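PDB 3VMV: pectate lyase, which probably cleaves the polygalacturonate chains of pectin, acting as a secreted pectate lyase of polysaccharide lyase family 1. Local coordinates for residues F139-P144 with E173-T178; F240-Y245 with Y304-A309. All blocks are in the same frame, centred on the assembly; numbering follows the deposited sequence.

Contact 1 (F139-P144 with E173-T178)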
loop_
_atom_site.group_PDB
_atom_site.type_symbol
_atom_site.label_atom_id
_atom_site.label_comp_id
_atom_site.label_asym_id
_atom_site.label_seq_id
_atom_site.Cartn_x
_atom_site.Cartn_y
_atom_site.Cartn_z
ATOM N N PHE A 139 8.480 -2.129 3.858
ATOM C CA PHE A 139 8.619 -2.527 2.461
ATOM C C PHE A 139 9.803 -1.812 1.888
ATOM O O PHE A 139 9.918 -0.585 2.060
ATOM C CB PHE A 139 7.384 -2.126 1.654
ATOM C CG PHE A 139 6.068 -2.583 2.266
ATOM C CD1 PHE A 139 5.751 -3.933 2.330
ATOM C CD2 PHE A 139 5.148 -1.653 2.726
ATOM C CE1 PHE A 139 4.550 -4.384 2.888
ATOM C CE2 PHE A 139 3.923 -2.082 3.267
ATOM C CZ PHE A 139 3.617 -3.440 3.355
ATOM N N TYR A 140 10.676 -2.507 1.160
ATOM C CA TYR A 140 11.857 -1.817 0.640
ATOM C C TYR A 140 12.518 -2.645 -0.457
ATOM O O TYR A 140 12.234 -3.843 -0.572
ATOM C CB TYR A 140 12.851 -1.489 1.768
ATOM C CG TYR A 140 13.275 -2.626 2.659
ATOM C CD1 TYR A 140 14.463 -3.332 2.412
ATOM C CD2 TYR A 140 12.512 -2.977 3.768
ATOM C CE1 TYR A 140 14.883 -4.324 3.259
ATOM C CE2 TYR A 140 12.924 -4.008 4.624
ATOM C CZ TYR A 140 14.115 -4.660 4.352
ATOM O OH TYR A 140 14.573 -5.707 5.139
ATOM N N SER A 141 13.395 -2.019 -1.231
ATOM C CA SER A 141 14.280 -2.783 -2.128
ATOM C C SER A 141 15.605 -2.037 -2.180
ATOM O O SER A 141 16.292 -2.007 -1.153
ATOM C CB SER A 141 13.652 -3.082 -3.506
ATOM O OG SER A 141 13.466 -1.933 -4.300
ATOM N N GLU A 142 15.971 -1.422 -3.316
ATOM C CA GLU A 142 17.127 -0.537 -3.332
ATOM C C GLU A 142 16.791 0.685 -4.174
ATOM O O GLU A 142 16.081 0.570 -5.190
ATOM C CB GLU A 142 18.345 -1.233 -3.966
ATOM C CG GLU A 142 18.806 -2.520 -3.329
ATOM C CD GLU A 142 19.407 -2.353 -1.939
ATOM O OE1 GLU A 142 19.840 -1.234 -1.573
ATOM O OE2 GLU A 142 19.494 -3.372 -1.201
ATOM N N PHE A 143 17.331 1.840 -3.788
ATOM C CA PHE A 143 17.261 3.038 -4.623
ATOM C C PHE A 143 18.519 3.864 -4.334
ATOM O O PHE A 143 18.730 4.271 -3.192
ATOM C CB PHE A 143 16.030 3.870 -4.323
ATOM C CG PHE A 143 16.001 5.155 -5.080
ATOM C CD1 PHE A 143 15.838 5.171 -6.466
ATOM C CD2 PHE A 143 16.199 6.347 -4.414
ATOM C CE1 PHE A 143 15.878 6.318 -7.182
ATOM C CE2 PHE A 143 16.205 7.550 -5.136
ATOM C CZ PHE A 143 16.065 7.526 -6.517
ATOM N N PRO A 144 19.316 4.170 -5.368
ATOM C CA PRO A 144 19.068 3.852 -6.779
ATOM C C PRO A 144 19.455 2.422 -7.140
ATOM O O PRO A 144 19.152 1.957 -8.260
ATOM C CB PRO A 144 19.998 4.845 -7.529
ATOM C CG PRO A 144 21.079 5.084 -6.592
ATOM C CD PRO A 144 20.396 5.168 -5.229
ATOM N N GLU A 173 10.591 2.321 1.885
ATOM C CA GLU A 173 11.885 2.948 1.795
ATOM C C GLU A 173 12.685 2.334 0.680
ATOM O O GLU A 173 12.486 1.182 0.311
ATOM C CB GLU A 173 12.666 2.744 3.089
ATOM C CG GLU A 173 11.942 3.233 4.347
ATOM C CD GLU A 173 12.867 3.322 5.570
ATOM O OE1 GLU A 173 12.625 2.597 6.562
ATOM O OE2 GLU A 173 13.833 4.135 5.563
ATOM N N ASN A 174 13.618 3.122 0.174
ATOM C CA ASN A 174 14.682 2.612 -0.701
ATOM C C ASN A 174 14.131 1.867 -1.887
ATOM O O ASN A 174 14.358 0.649 -2.031
ATOM C CB ASN A 174 15.668 1.722 0.088
ATOM C CG ASN A 174 16.184 2.408 1.349
ATOM O OD1 ASN A 174 16.373 3.610 1.378
ATOM N ND2 ASN A 174 16.446 1.616 2.389
ATOM N N HIS A 175 13.424 2.589 -2.738
ATOM C CA HIS A 175 12.725 1.917 -3.828
ATOM C C HIS A 175 12.446 2.914 -4.938
ATOM O O HIS A 175 12.295 4.089 -4.695
ATOM C CB HIS A 175 11.406 1.372 -3.277
ATOM C CG HIS A 175 10.743 0.382 -4.174
ATOM N ND1 HIS A 175 9.734 0.701 -5.053
ATOM C CD2 HIS A 175 10.958 -0.947 -4.304
ATOM C CE1 HIS A 175 9.361 -0.399 -5.692
ATOM N NE2 HIS A 175 10.114 -1.399 -5.277
ATOM N N TRP A 176 12.312 2.434 -6.170
ATOM C CA TRP A 176 11.982 3.292 -7.273
ATOM C C TRP A 176 10.455 3.504 -7.417
ATOM O O TRP A 176 9.991 4.611 -7.134
ATOM C CB TRP A 176 12.536 2.722 -8.588
ATOM C CG TRP A 176 14.035 2.806 -8.766
ATOM C CD1 TRP A 176 14.983 1.926 -8.302
ATOM C CD2 TRP A 176 14.736 3.773 -9.532
ATOM N NE1 TRP A 176 16.236 2.317 -8.725
ATOM C CE2 TRP A 176 16.112 3.450 -9.476
ATOM C CE3 TRP A 176 14.334 4.915 -10.245
ATOM C CZ2 TRP A 176 17.091 4.220 -10.120
ATOM C CZ3 TRP A 176 15.304 5.672 -10.895
ATOM C CH2 TRP A 176 16.672 5.303 -10.832
ATOM N N LYS A 177 9.703 2.470 -7.827
ATOM C CA LYS A 177 8.283 2.629 -8.199
ATOM C C LYS A 177 7.387 2.213 -7.033
ATOM O O LYS A 177 6.996 1.048 -6.897
ATOM C CB LYS A 177 7.941 1.815 -9.455
ATOM C CG LYS A 177 8.879 2.060 -10.632
ATOM C CD LYS A 177 8.488 1.152 -11.843
ATOM C CE LYS A 177 8.672 -0.336 -11.538
ATOM N NZ LYS A 177 8.338 -1.108 -12.804
ATOM N N THR A 178 7.065 3.167 -6.164
ATOM C CA THR A 178 6.603 2.774 -4.819
ATOM C C THR A 178 5.194 2.157 -4.752
ATOM O O THR A 178 5.051 1.022 -4.273
ATOM C CB THR A 178 6.715 3.957 -3.855
ATOM O OG1 THR A 178 7.975 4.622 -4.049
ATOM C CG2 THR A 178 6.688 3.495 -2.388
HETATM O O HOH W 1 13.010 -0.328 -6.914
HETATM O O HOH W 2 16.998 -1.210 1.401
#
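Phe143 turns its ring edge onto one face of the Trp176 indole, a T-shaped (edge-to-face) stack with the Phe143 ring and the six-membered ring of Trp176 at 88° to each other. Phe143 CD1 stands over the centre of the indole, 3.5 Å from Trp176 CE2, and Phe143 CE1 reaches over the benzo half. The Phe143-Pro144 peptide bond is cis, and Pro144 CB lies over one face of the Phe143 ring, toward the rim, while the indole edge takes Pro144 O and a water in its plane. The setting is the right-handed parallel beta-helix of this lyase family: strand 138-140 pairs with the end of strand 165-175 on the next coil, then the chain leaves for a loop.

Phe143 CG lies anti to its backbone N (chi1 175°), which directs the ring toward Trp176. Phe143 CB sits 3.3 Å from His175 N. Tryptophan suits its place by offering both a broad apolar face and an N-H: Trp176 NE1 donates to Pro144 O at 3.0 Å, with the donor above the carbonyl plane.

Asn174 occupies the corner in a left-handed backbone conformation, which asparagine adopts readily. Its O accepts from Ser141 N at 2.9 Å, and its OD1 from Asn203 ND2 one coil further on; a water joins Asn174 ND2 to Ser141 O. Earlier in the strands, Glu173 N donates to Phe139 O at 3.0 Å. Ser141 suits its place by its short hydroxyl side chain, bridged to Trp176 by a second water. This water lies over the rim of the His175 ring, hydrogen-bonds to Ser141 OG and accepts from Trp176 N at 2.9 Å.

Contact 2 (F240-Y245 with Y304-A309); sequences FVENNY and YQVQSA
Glu242 runs extended from the end of strand 238-242, on the wall of the parallel beta-helix, to meet Tyr304 tip to tip. Its CB lies over a face of the Phe240 ring, toward the rim; CG is anti to the backbone N (chi1 -178°), and the extended chain beyond it carries the carboxylate to Tyr304; CD comes 3.2 Å from Tyr304 OH; and OE1 and OE2 each stand 2.9 Å from that hydroxyl. Either oxygen could take the one hydroxyl proton, in a bond that is weak to both. The carboxylate plane is turned 71° from the Tyr304 ring, with OE2 at the ring edge, near its plane. The long acid spans the distance to Tyr304, and OE1 has a second partner in His217 NE2, which may stabilise the charged form. The Tyr304 hydroxyl completes the cluster at the edge of the Phe240 ring, 3.6 Å from Phe240 CE2.

Here the wall receives the C-terminal tail: 304-309 runs alongside the coil where strand 238-242 ends and turns. Asn243 makes that turn in a left-handed backbone conformation, and its amide grips the tail. Asn243 ND2 donates to Gln307 O at 2.9 Å, nearly straight at 171°, the acceptor lying in the amide plane, while Val306 CG2 packs 3.8 Å from Asn243 ND2.

Beyond it Ser308 is the N-cap of helix 309-319, its short hydroxyl side chain capping a backbone N. Alanine lets the first turn of the helix approach closely: Ala309 CA makes a C-H...O contact with Asn243 O, and Ala309 CB lies 3.5 Å from Asn244 O.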
loop_
_atom_site.group_PDB
_atom_site.type_symbol
_atom_site.label_atom_id
_atom_site.label_comp_id
_atom_site.label_asym_id
_atom_site.label_seq_id
_atom_site.Cartn_x
_atom_site.Cartn_y
_atom_site.Cartn_z
ATOM N N PHE A 240 -7.383 13.761 -1.161
ATOM C CA PHE A 240 -7.343 14.726 -0.053
ATOM C C PHE A 240 -6.021 14.550 0.678
ATOM O O PHE A 240 -5.791 13.482 1.276
ATOM C CB PHE A 240 -8.571 14.519 0.856
ATOM C CG PHE A 240 -8.640 15.481 2.041
ATOM C CD1 PHE A 240 -8.202 16.788 1.903
ATOM C CD2 PHE A 240 -9.230 15.082 3.237
ATOM C CE1 PHE A 240 -8.315 17.685 2.962
ATOM C CE2 PHE A 240 -9.324 15.969 4.307
ATOM C CZ PHE A 240 -8.875 17.265 4.173
ATOM N N VAL A 241 -5.150 15.552 0.584
ATOM C CA VAL A 241 -3.782 15.512 1.143
ATOM C C VAL A 241 -3.810 16.391 2.359
ATOM O O VAL A 241 -3.810 17.602 2.241
ATOM C CB VAL A 241 -2.793 16.003 0.120
ATOM C CG1 VAL A 241 -1.346 15.886 0.615
ATOM C CG2 VAL A 241 -3.012 15.247 -1.212
ATOM N N GLU A 242 -3.854 15.743 3.527
ATOM C CA GLU A 242 -4.174 16.457 4.784
ATOM C C GLU A 242 -3.144 16.218 5.869
ATOM O O GLU A 242 -2.869 15.078 6.287
ATOM C CB GLU A 242 -5.550 15.923 5.253
ATOM C CG GLU A 242 -6.069 16.591 6.518
ATOM C CD GLU A 242 -7.351 15.933 7.040
ATOM O OE1 GLU A 242 -7.516 14.718 6.793
ATOM O OE2 GLU A 242 -8.113 16.643 7.750
ATOM N N ASN A 243 -2.580 17.313 6.359
ATOM C CA ASN A 243 -1.700 17.248 7.534
ATOM C C ASN A 243 -0.573 16.233 7.395
ATOM O O ASN A 243 -0.296 15.438 8.299
ATOM C CB ASN A 243 -2.507 16.999 8.829
ATOM C CG ASN A 243 -3.435 18.147 9.177
ATOM O OD1 ASN A 243 -3.794 19.011 8.329
ATOM N ND2 ASN A 243 -3.865 18.163 10.441
ATOM N N ASN A 244 0.070 16.248 6.238
ATOM C CA ASN A 244 1.273 15.461 6.020
ATOM C C ASN A 244 2.507 16.315 6.143
ATOM O O ASN A 244 2.429 17.522 5.955
ATOM C CB ASN A 244 1.279 14.824 4.617
ATOM C CG ASN A 244 0.071 13.945 4.339
ATOM O OD1 ASN A 244 0.059 12.767 4.692
ATOM N ND2 ASN A 244 -0.932 14.504 3.687
ATOM N N TYR A 245 3.636 15.669 6.420
ATOM C CA TYR A 245 4.914 16.347 6.518
ATOM C C TYR A 245 5.798 15.928 5.351
ATOM O O TYR A 245 5.964 14.720 5.143
ATOM C CB TYR A 245 5.584 16.018 7.874
ATOM C CG TYR A 245 6.664 16.965 8.247
ATOM C CD1 TYR A 245 6.336 18.047 9.044
ATOM C CD2 TYR A 245 7.971 16.815 7.816
ATOM C CE1 TYR A 245 7.233 18.959 9.414
ATOM C CE2 TYR A 245 8.942 17.823 8.211
ATOM C CZ TYR A 245 8.500 18.855 8.996
ATOM O OH TYR A 245 9.308 19.882 9.431
ATOM N N TYR A 304 -12.732 10.189 11.386
ATOM C CA TYR A 304 -11.347 9.860 11.624
ATOM C C TYR A 304 -10.759 10.873 12.611
ATOM O O TYR A 304 -11.356 11.922 12.885
ATOM C CB TYR A 304 -10.532 9.797 10.307
ATOM C CG TYR A 304 -10.448 11.117 9.563
ATOM C CD1 TYR A 304 -9.330 11.941 9.669
ATOM C CD2 TYR A 304 -11.517 11.554 8.759
ATOM C CE1 TYR A 304 -9.256 13.163 9.017
ATOM C CE2 TYR A 304 -11.452 12.768 8.071
ATOM C CZ TYR A 304 -10.313 13.592 8.208
ATOM O OH TYR A 304 -10.284 14.778 7.521
ATOM N N GLN A 305 -9.604 10.525 13.156
ATOM C CA GLN A 305 -8.835 11.423 14.011
ATOM C C GLN A 305 -7.582 11.790 13.283
ATOM O O GLN A 305 -6.925 10.886 12.709
ATOM C CB GLN A 305 -8.494 10.694 15.309
ATOM C CG GLN A 305 -9.707 10.463 16.158
ATOM C CD GLN A 305 -10.190 11.738 16.800
ATOM O OE1 GLN A 305 -9.400 12.507 17.359
ATOM N NE2 GLN A 305 -11.500 11.981 16.723
ATOM N N VAL A 306 -7.239 13.071 13.310
ATOM C CA VAL A 306 -6.071 13.544 12.551
ATOM C C VAL A 306 -5.214 14.454 13.416
ATOM O O VAL A 306 -5.706 15.373 14.074
ATOM C CB VAL A 306 -6.510 14.183 11.213
ATOM C CG1 VAL A 306 -7.439 15.391 11.424
ATOM C CG2 VAL A 306 -5.282 14.600 10.385
ATOM N N GLN A 307 -3.924 14.138 13.480
ATOM C CA GLN A 307 -2.941 14.967 14.204
ATOM C C GLN A 307 -2.473 16.139 13.353
ATOM O O GLN A 307 -2.723 16.192 12.161
ATOM C CB GLN A 307 -1.717 14.116 14.529
ATOM C CG GLN A 307 -1.995 12.893 15.383
ATOM C CD GLN A 307 -0.687 12.143 15.618
ATOM O OE1 GLN A 307 -0.152 11.529 14.707
ATOM N NE2 GLN A 307 -0.106 12.336 16.775
ATOM N N SER A 308 -1.763 17.092 13.960
ATOM C CA SER A 308 -1.085 18.071 13.124
ATOM C C SER A 308 0.027 17.364 12.336
ATOM O O SER A 308 0.435 16.243 12.675
ATOM C CB SER A 308 -0.469 19.161 13.996
ATOM O OG SER A 308 0.644 18.651 14.732
ATOM N N ALA A 309 0.509 18.019 11.291
ATOM C CA ALA A 309 1.594 17.438 10.492
ATOM C C ALA A 309 2.820 17.177 11.344
ATOM O O ALA A 309 3.494 16.157 11.147
ATOM C CB ALA A 309 1.943 18.372 9.321
#

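From the N terminus, the chain winds through the early coils before strand 138-140 runs out into 139-144. Contact 1 closes the excursion that follows, 28 residues containing strand 156-158 and most of strand 165-175, so it ties adjacent coils at one corner. The chain then continues winding to strand 238-242, where contact 2 opens. It closes much later, after 58 residues that include the last strands and a long loop, when 304-309 returns to the coil and leads into helix 309-319. The two closures are in series, neither nested nor crossed. Their centres are 24 Å apart and their nearest atoms about 13 Å: one joins coil to coil, the other tail to coil.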